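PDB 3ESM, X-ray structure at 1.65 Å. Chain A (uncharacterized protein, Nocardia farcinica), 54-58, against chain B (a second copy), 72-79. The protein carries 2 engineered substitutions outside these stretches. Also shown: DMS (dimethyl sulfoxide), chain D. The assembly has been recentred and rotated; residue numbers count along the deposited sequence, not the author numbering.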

# COMPACT_ATOMS: atom_id res chain seq x y z
N TRP A 54 -4.19 -13.25 -5.94
CA TRP A 54 -4.29 -11.80 -5.64
C TRP A 54 -5.75 -11.41 -5.48
O TRP A 54 -6.64 -12.01 -6.13
CB TRP A 54 -3.72 -10.98 -6.81
CG TRP A 54 -2.27 -11.22 -7.04
CD1 TRP A 54 -1.68 -12.33 -7.64
CD2 TRP A 54 -1.19 -10.36 -6.67
NE1 TRP A 54 -0.30 -12.17 -7.67
CE2 TRP A 54 0.02 -10.97 -7.10
CE3 TRP A 54 -1.14 -9.11 -6.07
CZ2 TRP A 54 1.29 -10.40 -6.86
CZ3 TRP A 54 0.15 -8.51 -5.86
CH2 TRP A 54 1.33 -9.16 -6.26
N THR A 55 -6.01 -10.43 -4.63
CA THR A 55 -7.35 -9.89 -4.50
C THR A 55 -7.34 -8.46 -5.01
O THR A 55 -6.41 -7.73 -4.74
CB THR A 55 -7.83 -9.94 -3.05
OG1 THR A 55 -7.97 -11.35 -2.70
CG2 THR A 55 -9.18 -9.24 -2.94
N ALA A 56 -8.35 -8.07 -5.79
CA ALA A 56 -8.42 -6.70 -6.29
C ALA A 56 -9.63 -5.96 -5.72
O ALA A 56 -10.73 -6.57 -5.53
CB ALA A 56 -8.45 -6.67 -7.81
N ARG A 57 -9.44 -4.68 -5.41
CA ARG A 57 -10.56 -3.81 -5.03
C ARG A 57 -10.50 -2.60 -5.94
O ARG A 57 -9.42 -2.10 -6.26
CB ARG A 57 -10.52 -3.33 -3.57
CG ARG A 57 -9.35 -2.49 -3.18
CD ARG A 57 -9.45 -2.13 -1.66
NE ARG A 57 -10.44 -1.10 -1.38
CZ ARG A 57 -11.51 -1.23 -0.59
NH1 ARG A 57 -11.78 -2.39 0.05
NH2 ARG A 57 -12.31 -0.19 -0.44
N VAL A 58 -11.68 -2.12 -6.33
CA VAL A 58 -11.76 -0.89 -7.12
C VAL A 58 -12.53 0.10 -6.27
O VAL A 58 -13.70 -0.17 -5.92
CB VAL A 58 -12.49 -1.16 -8.48
CG1 VAL A 58 -12.83 0.18 -9.19
CG2 VAL A 58 -11.63 -2.06 -9.36
N THR B 72 -5.62 -5.21 4.67
CA THR B 72 -6.20 -4.66 3.44
C THR B 72 -7.69 -4.83 3.54
O THR B 72 -8.16 -5.93 3.86
CB THR B 72 -5.74 -5.43 2.20
OG1 THR B 72 -4.30 -5.42 2.14
CG2 THR B 72 -6.31 -4.75 0.93
N ALA B 73 -8.42 -3.76 3.24
CA ALA B 73 -9.89 -3.82 3.30
C ALA B 73 -10.42 -4.68 2.16
O ALA B 73 -10.00 -4.52 1.01
CB ALA B 73 -10.43 -2.38 3.20
N ASP B 74 -11.22 -5.71 2.50
CA ASP B 74 -11.88 -6.52 1.49
C ASP B 74 -12.75 -5.70 0.54
O ASP B 74 -13.30 -4.69 0.90
CB ASP B 74 -12.79 -7.56 2.14
CG ASP B 74 -12.04 -8.50 3.05
OD1 ASP B 74 -10.81 -8.60 2.89
OD2 ASP B 74 -12.69 -9.10 3.93
N PRO B 75 -12.93 -6.21 -0.68
CA PRO B 75 -13.83 -5.58 -1.67
C PRO B 75 -15.23 -5.38 -1.06
O PRO B 75 -15.77 -6.30 -0.41
CB PRO B 75 -13.85 -6.61 -2.80
CG PRO B 75 -12.50 -7.22 -2.73
CD PRO B 75 -12.24 -7.37 -1.23
N GLY B 76 -15.83 -4.22 -1.26
CA GLY B 76 -17.12 -3.93 -0.63
C GLY B 76 -17.02 -3.21 0.70
O GLY B 76 -17.95 -2.49 1.07
N ASN B 77 -15.93 -3.44 1.43
CA ASN B 77 -15.67 -2.69 2.65
C ASN B 77 -15.12 -1.34 2.25
O ASN B 77 -14.07 -1.29 1.61
CB ASN B 77 -14.65 -3.48 3.48
CG ASN B 77 -14.30 -2.79 4.78
OD1 ASN B 77 -14.74 -1.67 5.04
ND2 ASN B 77 -13.50 -3.46 5.61
N PRO B 78 -15.82 -0.25 2.60
CA PRO B 78 -15.41 1.09 2.15
C PRO B 78 -14.15 1.60 2.88
O PRO B 78 -13.68 2.70 2.55
CB PRO B 78 -16.60 1.96 2.55
CG PRO B 78 -17.19 1.27 3.72
CD PRO B 78 -17.07 -0.18 3.39
N GLY B 79 -13.65 0.86 3.86
CA GLY B 79 -12.47 1.28 4.63
C GLY B 79 -12.79 2.32 5.70
O GLY B 79 -13.97 2.60 5.99
S DMS D . -14.94 -0.63 -2.86
O DMS D . -14.70 -2.36 -2.97
C1 DMS D . -16.24 -0.09 -4.01
C2 DMS D . -15.75 -0.34 -1.27

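Residues 54-58 of chain A form a regular strand, and its alternation sorts the side chains: T55(A) and R57(A) direct their CA-to-CB bonds toward the second copy, while A56(A) and V58(A) direct theirs away. Opposite lies the end of a strand, T72(B) and A73(B), running into a loop containing a type II turn from D74(B) to N77(B). The turn is closed by N77(B) N donating to D74(B) O at 3.0 Å. The backbones come nearest at R57(A) and P75(B), with CA atoms 5.0 Å apart, and no backbone-to-backbone hydrogen bond joins the two stretches.

All the hydrogen bonds between the stretches come from one side chain. R57(A) leaves its strand with chi1 p, then t and m, and carries its guanidinium to the backbone carbonyls of the loop. R57(A) NH1 makes a weak hydrogen bond to A73(B) O at 2.9 Å. R57(A) NH1 also bonds to N77(B) O at 3.0 Å, and R57(A) NH2 reaches that same N77(B) O at 2.9 Å, so one carbonyl receives both terminal nitrogens. D74(B) O also lies 2.9 Å from R57(A) NH1. The carbonyls of A73(B), D74(B) and N77(B) all sit at the edge of the guanidinium, near its plane. Arginine suits this place because its planar, multiply donating head can serve several acceptors at once, and NE and NH2 find further partners just outside the stretches. R57(A) is buried and gives 116 Å² of the 272 Å² covered in all.

Around this polar centre the packing is modest. P75(B), the next largest contributor at 63 Å², points CG of its ring at the strand: CG is 3.4 Å from A56(A) O and 3.9 Å from T55(A) CG2. Proline also fits the second position of the turn, where its phi of -54° is natural to the ring. G76(B) follows at phi 93°, where a CB would jam against the preceding carbonyl, so the turn itself calls for glycine. A73(B) CB lies 3.4 Å from R57(A) NH1, beside the carbonyl that NH1 meets. N77(B) contributes its backbone to the arginine, while its OD1 accepts from G79(B) N at 3.0 Å and braces the loop.

A dimethyl sulfoxide, probably from the crystallisation liquor, places its oxygen over one face of the guanidinium and accepts from G76(B) N at 2.8 Å. The rule to read here is compact: the carbonyls of A73(B) and N77(B) receive one arginine.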